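Local coordinates for protein putative xanthine dehydrogenase YAGS fad-binding subunit (Escherichia coli, PDB 5G5G) that probably oxidises aldehydes as the molybdenum-bearing subunit of a periplasmic aldehyde oxidase, holding a pterin cytosine dinucleotide and a dioxothiomolybdenum ion, at residues C[397-407]-C[673-681]; C[585-593]-C[604-613]. One frame throughout, in Å; residues are numbered along the deposited sequence. Where two conformers were deposited one is given.

Running from the N terminus, the chain first lays down 397-407, a loop that enters helix 401-412, and returns to it only after 265 intervening residues, when 673-681 leaves the end of strand 669-674; contact 1 closes that long loop. Contact 2 is nested inside it: strands 584-596 and 602-612 pair as a hairpin, with ten residues between 585-593 and 604-613. The two meet directly, because strand 669-674 is the sheet neighbour of 602-612: Leu675 N lies 2.9 Å from Cys611 O, a probable hydrogen bond. Together they tie the helix to one mixed sheet, and the contact centres stand about 14 Å apart.

Contact 1. Residues C[397-407]-C[673-681]; sequences SRRQLIECLRT and IFLDDTDPI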
# COMPACT_ATOMS: atom_id res chain seq x y z
N SER C 397 -28.18 -13.12 -15.98
CA SER C 397 -29.07 -13.61 -14.89
C SER C 397 -29.91 -12.47 -14.39
O SER C 397 -31.14 -12.59 -14.14
CB SER C 397 -28.26 -14.26 -13.76
OG SER C 397 -27.29 -13.37 -13.29
N ARG C 398 -29.23 -11.36 -14.24
CA ARG C 398 -29.82 -10.06 -14.14
C ARG C 398 -28.80 -8.96 -14.28
O ARG C 398 -27.63 -9.10 -13.91
CB ARG C 398 -30.60 -9.85 -12.89
CG ARG C 398 -29.89 -9.84 -11.59
CD ARG C 398 -30.94 -9.70 -10.47
NE ARG C 398 -31.68 -8.40 -10.57
CZ ARG C 398 -32.59 -7.94 -9.69
NH1 ARG C 398 -32.86 -8.61 -8.58
NH2 ARG C 398 -33.16 -6.75 -9.89
N ARG C 399 -29.26 -7.85 -14.81
CA ARG C 399 -28.30 -6.82 -15.17
C ARG C 399 -28.98 -5.48 -15.01
O ARG C 399 -29.92 -5.19 -15.74
CB ARG C 399 -27.82 -7.00 -16.62
CG ARG C 399 -27.02 -5.81 -17.12
CD ARG C 399 -26.37 -6.12 -18.45
NE ARG C 399 -25.95 -4.89 -19.10
CZ ARG C 399 -24.90 -4.77 -19.91
NH1 ARG C 399 -24.09 -5.78 -20.14
NH2 ARG C 399 -24.67 -3.58 -20.49
N GLN C 400 -28.42 -4.71 -14.08
CA GLN C 400 -28.93 -3.41 -13.70
C GLN C 400 -27.91 -2.30 -13.89
O GLN C 400 -27.89 -1.34 -13.09
CB GLN C 400 -29.33 -3.43 -12.22
CG GLN C 400 -30.35 -4.46 -11.93
CD GLN C 400 -31.08 -4.17 -10.65
OE1 GLN C 400 -32.20 -3.65 -10.70
NE2 GLN C 400 -30.47 -4.50 -9.51
N LEU C 401 -27.07 -2.39 -14.94
CA LEU C 401 -26.14 -1.34 -15.18
C LEU C 401 -26.83 0.00 -15.40
O LEU C 401 -26.39 1.03 -14.86
CB LEU C 401 -25.25 -1.65 -16.38
CG LEU C 401 -24.26 -0.54 -16.76
CD1 LEU C 401 -23.23 -0.30 -15.65
CD2 LEU C 401 -23.56 -0.90 -18.05
N ILE C 402 -27.89 0.00 -16.22
CA ILE C 402 -28.67 1.22 -16.47
C ILE C 402 -29.06 1.88 -15.16
O ILE C 402 -28.83 3.10 -14.94
CB ILE C 402 -29.90 0.90 -17.32
CG1 ILE C 402 -29.51 0.47 -18.76
CG2 ILE C 402 -30.85 2.08 -17.34
CD1 ILE C 402 -30.67 0.10 -19.67
N GLU C 403 -29.62 1.06 -14.26
CA GLU C 403 -30.06 1.57 -12.95
C GLU C 403 -28.92 2.05 -12.04
O GLU C 403 -29.10 3.06 -11.31
CB GLU C 403 -30.91 0.51 -12.27
CG GLU C 403 -32.23 0.30 -12.98
CD GLU C 403 -32.22 -0.71 -14.17
OE1 GLU C 403 -31.18 -1.33 -14.52
OE2 GLU C 403 -33.33 -0.80 -14.80
N CYS C 404 -27.75 1.39 -12.11
CA CYS C 404 -26.57 1.92 -11.44
C CYS C 404 -26.25 3.35 -11.94
O CYS C 404 -26.04 4.30 -11.15
CB CYS C 404 -25.37 1.04 -11.64
SG CYS C 404 -25.48 -0.51 -10.73
N LEU C 405 -26.27 3.51 -13.26
CA LEU C 405 -25.89 4.77 -13.85
C LEU C 405 -26.91 5.85 -13.56
O LEU C 405 -26.56 6.98 -13.20
CB LEU C 405 -25.67 4.60 -15.32
CG LEU C 405 -24.42 3.81 -15.69
CD1 LEU C 405 -24.51 3.47 -17.13
CD2 LEU C 405 -23.15 4.59 -15.38
N ARG C 406 -28.19 5.51 -13.70
CA ARG C 406 -29.26 6.53 -13.44
C ARG C 406 -29.32 6.95 -11.97
O ARG C 406 -29.40 8.15 -11.64
CB ARG C 406 -30.65 6.05 -13.91
CG ARG C 406 -30.82 5.91 -15.41
CD ARG C 406 -32.30 5.86 -15.78
NE ARG C 406 -32.53 6.09 -17.21
CZ ARG C 406 -33.18 5.27 -18.05
NH1 ARG C 406 -33.78 4.14 -17.64
NH2 ARG C 406 -33.28 5.63 -19.33
N THR C 407 -29.23 5.97 -11.07
CA THR C 407 -29.22 6.25 -9.63
C THR C 407 -28.02 7.08 -9.27
O THR C 407 -28.14 8.09 -8.55
CB THR C 407 -29.21 4.95 -8.81
OG1 THR C 407 -30.40 4.21 -9.09
CG2 THR C 407 -29.13 5.21 -7.30
N ILE C 673 -23.71 3.16 -2.86
CA ILE C 673 -25.13 2.74 -2.81
C ILE C 673 -25.15 1.34 -3.40
O ILE C 673 -24.61 1.15 -4.50
CB ILE C 673 -26.02 3.66 -3.64
CG1 ILE C 673 -26.08 5.07 -3.01
CG2 ILE C 673 -27.44 3.09 -3.79
CD1 ILE C 673 -26.77 6.10 -3.86
N PHE C 674 -25.80 0.42 -2.71
CA PHE C 674 -26.04 -0.91 -3.24
C PHE C 674 -27.46 -1.03 -3.70
O PHE C 674 -28.36 -0.85 -2.90
CB PHE C 674 -25.74 -1.99 -2.22
CG PHE C 674 -24.29 -2.05 -1.82
CD1 PHE C 674 -23.35 -2.54 -2.73
CD2 PHE C 674 -23.91 -1.66 -0.58
CE1 PHE C 674 -21.99 -2.61 -2.39
CE2 PHE C 674 -22.55 -1.71 -0.23
CZ PHE C 674 -21.62 -2.16 -1.15
N LEU C 675 -27.66 -1.31 -4.97
CA LEU C 675 -28.98 -1.68 -5.43
C LEU C 675 -29.34 -3.06 -4.90
O LEU C 675 -28.45 -3.92 -4.72
CB LEU C 675 -29.01 -1.71 -6.98
CG LEU C 675 -28.73 -0.36 -7.65
CD1 LEU C 675 -28.98 -0.42 -9.16
CD2 LEU C 675 -29.56 0.76 -7.08
N ASP C 676 -30.61 -3.29 -4.61
CA ASP C 676 -31.13 -4.64 -4.28
C ASP C 676 -30.97 -5.39 -5.62
O ASP C 676 -31.66 -5.06 -6.58
CB ASP C 676 -32.67 -4.66 -3.93
CG ASP C 676 -33.03 -4.40 -2.41
OD1 ASP C 676 -32.11 -4.20 -1.59
OD2 ASP C 676 -34.29 -4.38 -2.04
N ASP C 677 -30.11 -6.36 -5.70
CA ASP C 677 -29.87 -7.03 -6.93
C ASP C 677 -29.99 -8.54 -6.72
O ASP C 677 -29.38 -9.31 -7.41
CB ASP C 677 -28.50 -6.59 -7.37
CG ASP C 677 -28.12 -7.06 -8.72
OD1 ASP C 677 -28.94 -6.82 -9.68
OD2 ASP C 677 -26.99 -7.64 -8.86
N THR C 678 -30.84 -8.92 -5.78
CA THR C 678 -31.04 -10.33 -5.35
C THR C 678 -31.14 -11.24 -6.57
O THR C 678 -32.00 -11.02 -7.46
CB THR C 678 -32.36 -10.43 -4.54
OG1 THR C 678 -32.24 -9.56 -3.42
CG2 THR C 678 -32.63 -11.80 -4.05
N ASP C 679 -30.24 -12.22 -6.64
CA ASP C 679 -30.06 -13.01 -7.85
C ASP C 679 -30.20 -14.47 -7.53
O ASP C 679 -29.23 -15.11 -7.20
CB ASP C 679 -28.72 -12.72 -8.54
CG ASP C 679 -28.69 -13.23 -10.00
OD1 ASP C 679 -29.55 -14.09 -10.34
OD2 ASP C 679 -27.87 -12.72 -10.80
N PRO C 680 -31.41 -15.01 -7.66
CA PRO C 680 -31.60 -16.45 -7.37
C PRO C 680 -30.92 -17.41 -8.33
O PRO C 680 -30.86 -18.60 -8.02
CB PRO C 680 -33.10 -16.64 -7.41
CG PRO C 680 -33.67 -15.46 -8.07
CD PRO C 680 -32.67 -14.36 -8.12
N ILE C 681 -30.38 -16.93 -9.46
CA ILE C 681 -29.64 -17.79 -10.38
C ILE C 681 -28.25 -18.12 -9.80
O ILE C 681 -27.64 -19.12 -10.16
CB ILE C 681 -29.61 -17.18 -11.78
CG1 ILE C 681 -31.06 -17.26 -12.35
CG2 ILE C 681 -28.64 -17.90 -12.69
CD1 ILE C 681 -31.27 -16.37 -13.53
O HOH W 1 -31.92 -13.41 -11.51
O HOH W 2 -27.27 -6.38 -12.00
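Asp677 OD1 is gripped from several directions. Gln400 NE2 donates to it over 2.8 Å on the anti side of the carboxylate, 29° out of its plane, and water 2, held by Gln400 N, reaches the same oxygen. Arg398 NE is 3.3 Å from Asp677 OD1, a salt bridge of charges alone: the oxygen sits over the guanidinium face and no N-H points at it. Arg398 NH1 aims an N-H at Thr678 O, 2.8 Å away and within 1° of the guanidinium plane. A bend at chi3 (-63°) turns the arginine end along the 676-678 backbone. Gln400 NE2 also gives a longer bond to Asp676 O, 3.2 Å, from above the carbonyl plane, so one amide nitrogen bridges two successive residues.

At the other end Ser397 OG donates to the syn lone pair of Asp679 OD2 at 2.6 Å, while Asp679 OD1 accepts from Ile681 N, forming an Asx turn. Ile681 CD1 packs on Ser397 CB. Toward the helix the contact becomes mostly apolar: Leu675 CD1 lies 3.8 Å from both Glu403 CB and Cys404 SG, and Leu675 CD2 approaches Thr407 OG1, whose hydroxyl hydrogen-bonds to Glu403 O within the helix.

Asp679 OD2 has a second partner in Lys688, and Asp677 OD2 accepts from Gly614 N, with the Asp677 side chain about 8 Å from the bound pterin cofactor. The start of helix 401-412 thus lies against the chain leaving strand 669-674, its Cys404 also touching Ala612 of strand 602-612.

Contact 2. Residues C[585-593]-C[604-613]; sequences TFAGHFVEV and VRRMLAVCAA
Thr585 meets Ala613 through CG2, which stands 4.0 Å from Ala613 CA; its hydroxyl bonds instead to Arg440 O of the strand on the other flank, and Ala613 touches the pterin cofactor. Phe586 and Ala612 form a hydrogen-bonded pair, with Ala612 N to Phe586 O at 2.8 Å. Ala587 follows opposite Cys611, its CB 4.1 Å from Cys611 SG. Gly588 pairs with Val610 through both backbone bonds. The His589 ring leans obliquely on Ala609, ND1 to CB 3.6 Å, and ND1 also contacts water 3.

Alternating hydrogen-bonded and non-hydrogen-bonded pairs, with strand axes at 164°, show antiparallel pairing, and the short link from 593 to 604 makes it a beta hairpin inside a mixed sheet. Phe590 pairs with Leu608 on the face shared by Phe586 and Val610, whereas Val591, on the other face, sets CG1 3.9 Å from Val604 CG1, the two valines crossing at about a right angle; helix 698-710 packs against Val591.

Between Glu592 and Val593 the register slips by one residue, a classic beta bulge: Arg605 N and Arg606 N both bond to Glu592 O from the same face of its plane. With CG anti to the backbone N (chi1 177°) and an extended chain, the carboxylate is shared by two salt bridges: Arg605 NE meets the anti lone pair of Glu592 OE2 at 2.8 Å, and Arg606 NH2 reaches Glu592 OE1 at 2.9 Å. Were this side chain cut back to an alanine, both guanidinium groups would probably lose their common carboxylate and His433 NE2 its acceptor; Arg605 also bridges to Asp426, and Arg606 bonds to Phe412 O. Val593 CG1 stands a loose 4.4 Å from Val604 CG2.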
# COMPACT_ATOMS: atom_id res chain seq x y z
N THR C 585 -21.70 -8.78 -12.34
CA THR C 585 -21.92 -7.66 -11.44
C THR C 585 -21.54 -6.37 -12.12
O THR C 585 -20.68 -6.35 -13.00
CB THR C 585 -21.13 -7.87 -10.12
OG1 THR C 585 -19.72 -7.77 -10.35
CG2 THR C 585 -21.50 -9.21 -9.50
N PHE C 586 -22.21 -5.28 -11.71
CA PHE C 586 -22.15 -4.00 -12.41
C PHE C 586 -22.01 -2.85 -11.42
O PHE C 586 -22.46 -2.93 -10.26
CB PHE C 586 -23.45 -3.80 -13.24
CG PHE C 586 -23.67 -4.91 -14.23
CD1 PHE C 586 -23.11 -4.86 -15.48
CD2 PHE C 586 -24.41 -6.02 -13.88
CE1 PHE C 586 -23.28 -5.90 -16.39
CE2 PHE C 586 -24.57 -7.07 -14.76
CZ PHE C 586 -24.01 -6.98 -16.04
N ALA C 587 -21.42 -1.76 -11.89
CA ALA C 587 -21.32 -0.52 -11.13
C ALA C 587 -21.35 0.70 -12.00
O ALA C 587 -21.01 0.65 -13.18
CB ALA C 587 -20.03 -0.50 -10.28
N GLY C 588 -21.67 1.82 -11.38
CA GLY C 588 -21.51 3.13 -11.97
C GLY C 588 -20.68 3.97 -11.01
O GLY C 588 -21.02 4.08 -9.82
N HIS C 589 -19.56 4.48 -11.50
CA HIS C 589 -18.63 5.29 -10.74
C HIS C 589 -18.64 6.71 -11.20
O HIS C 589 -18.48 6.97 -12.42
CB HIS C 589 -17.22 4.76 -10.93
CG HIS C 589 -16.99 3.45 -10.27
ND1 HIS C 589 -16.95 3.30 -8.90
CD2 HIS C 589 -16.84 2.21 -10.79
CE1 HIS C 589 -16.75 2.03 -8.61
NE2 HIS C 589 -16.69 1.35 -9.74
N PHE C 590 -18.83 7.64 -10.25
CA PHE C 590 -18.96 9.08 -10.52
C PHE C 590 -17.95 9.82 -9.66
O PHE C 590 -17.89 9.55 -8.46
CB PHE C 590 -20.38 9.60 -10.20
CG PHE C 590 -21.43 9.10 -11.12
CD1 PHE C 590 -21.99 7.84 -10.91
CD2 PHE C 590 -21.86 9.86 -12.23
CE1 PHE C 590 -22.95 7.35 -11.78
CE2 PHE C 590 -22.86 9.40 -13.06
CZ PHE C 590 -23.39 8.10 -12.86
N VAL C 591 -17.09 10.64 -10.27
CA VAL C 591 -16.00 11.31 -9.57
C VAL C 591 -15.94 12.78 -9.90
O VAL C 591 -16.15 13.19 -11.06
CB VAL C 591 -14.63 10.69 -9.99
CG1 VAL C 591 -13.49 11.47 -9.38
CG2 VAL C 591 -14.59 9.22 -9.63
N GLU C 592 -15.64 13.58 -8.87
CA GLU C 592 -15.30 14.97 -9.06
C GLU C 592 -13.84 15.15 -8.67
O GLU C 592 -13.42 14.66 -7.58
CB GLU C 592 -16.24 15.87 -8.22
CG GLU C 592 -15.92 17.36 -8.29
CD GLU C 592 -16.80 18.19 -7.36
OE1 GLU C 592 -18.02 18.18 -7.49
OE2 GLU C 592 -16.25 18.90 -6.51
N VAL C 593 -13.05 15.77 -9.55
CA VAL C 593 -11.64 16.01 -9.26
C VAL C 593 -11.31 17.47 -9.32
O VAL C 593 -12.04 18.26 -9.97
CB VAL C 593 -10.68 15.35 -10.25
CG1 VAL C 593 -10.87 13.88 -10.18
CG2 VAL C 593 -10.90 15.88 -11.68
N VAL C 604 -8.66 14.30 -5.70
CA VAL C 604 -10.04 13.88 -5.82
C VAL C 604 -10.90 14.57 -4.78
O VAL C 604 -10.56 14.59 -3.60
CB VAL C 604 -10.18 12.37 -5.70
CG1 VAL C 604 -11.62 11.90 -5.99
CG2 VAL C 604 -9.21 11.71 -6.67
N ARG C 605 -12.04 15.10 -5.22
CA ARG C 605 -12.95 15.85 -4.37
C ARG C 605 -14.16 15.11 -3.84
O ARG C 605 -14.58 15.40 -2.71
CB ARG C 605 -13.42 17.09 -5.08
CG ARG C 605 -12.27 18.08 -5.28
CD ARG C 605 -12.54 19.06 -6.41
NE ARG C 605 -13.67 19.96 -6.14
CZ ARG C 605 -13.57 21.19 -5.64
NH1 ARG C 605 -12.41 21.73 -5.35
NH2 ARG C 605 -14.68 21.91 -5.48
N ARG C 606 -14.70 14.17 -4.61
CA ARG C 606 -15.88 13.42 -4.25
C ARG C 606 -15.92 12.17 -5.13
O ARG C 606 -15.60 12.25 -6.33
CB ARG C 606 -17.09 14.30 -4.52
CG ARG C 606 -18.39 13.78 -4.01
CD ARG C 606 -19.41 14.93 -4.03
NE ARG C 606 -19.45 15.75 -5.26
CZ ARG C 606 -20.45 15.77 -6.16
NH1 ARG C 606 -21.50 14.99 -6.04
NH2 ARG C 606 -20.42 16.58 -7.19
N MET C 607 -16.27 11.03 -4.51
CA MET C 607 -16.50 9.79 -5.27
C MET C 607 -17.79 9.13 -4.84
O MET C 607 -18.09 9.08 -3.65
CB MET C 607 -15.33 8.82 -5.06
CG MET C 607 -13.98 9.40 -5.38
SD MET C 607 -12.68 8.19 -5.01
CE MET C 607 -12.91 7.04 -6.33
N LEU C 608 -18.53 8.63 -5.84
CA LEU C 608 -19.74 7.84 -5.63
C LEU C 608 -19.60 6.55 -6.42
O LEU C 608 -19.24 6.57 -7.59
CB LEU C 608 -21.00 8.57 -6.05
CG LEU C 608 -22.30 7.76 -6.05
CD1 LEU C 608 -22.69 7.33 -4.64
CD2 LEU C 608 -23.43 8.55 -6.69
N ALA C 609 -19.88 5.42 -5.80
CA ALA C 609 -20.04 4.13 -6.50
C ALA C 609 -21.47 3.61 -6.26
O ALA C 609 -21.91 3.49 -5.11
CB ALA C 609 -19.06 3.11 -5.99
N VAL C 610 -22.16 3.27 -7.34
CA VAL C 610 -23.41 2.58 -7.24
C VAL C 610 -23.22 1.15 -7.81
O VAL C 610 -22.88 0.98 -8.98
CB VAL C 610 -24.56 3.32 -7.96
CG1 VAL C 610 -25.87 2.60 -7.75
CG2 VAL C 610 -24.68 4.80 -7.49
N CYS C 611 -23.43 0.14 -6.95
CA CYS C 611 -23.13 -1.25 -7.27
C CYS C 611 -24.35 -2.15 -7.26
O CYS C 611 -25.25 -2.01 -6.37
CB CYS C 611 -22.15 -1.77 -6.22
SG CYS C 611 -20.62 -0.88 -6.23
N ALA C 612 -24.34 -3.11 -8.19
CA ALA C 612 -25.31 -4.20 -8.26
C ALA C 612 -24.53 -5.52 -8.21
O ALA C 612 -23.88 -5.93 -9.19
CB ALA C 612 -26.12 -4.10 -9.53
N ALA C 613 -24.54 -6.15 -7.02
CA ALA C 613 -23.71 -7.31 -6.72
C ALA C 613 -24.53 -8.40 -6.01
O ALA C 613 -24.10 -9.05 -5.05
CB ALA C 613 -22.53 -6.86 -5.89
O HOH W 3 -16.36 5.77 -7.48
O HOH W 4 -17.78 18.38 -4.13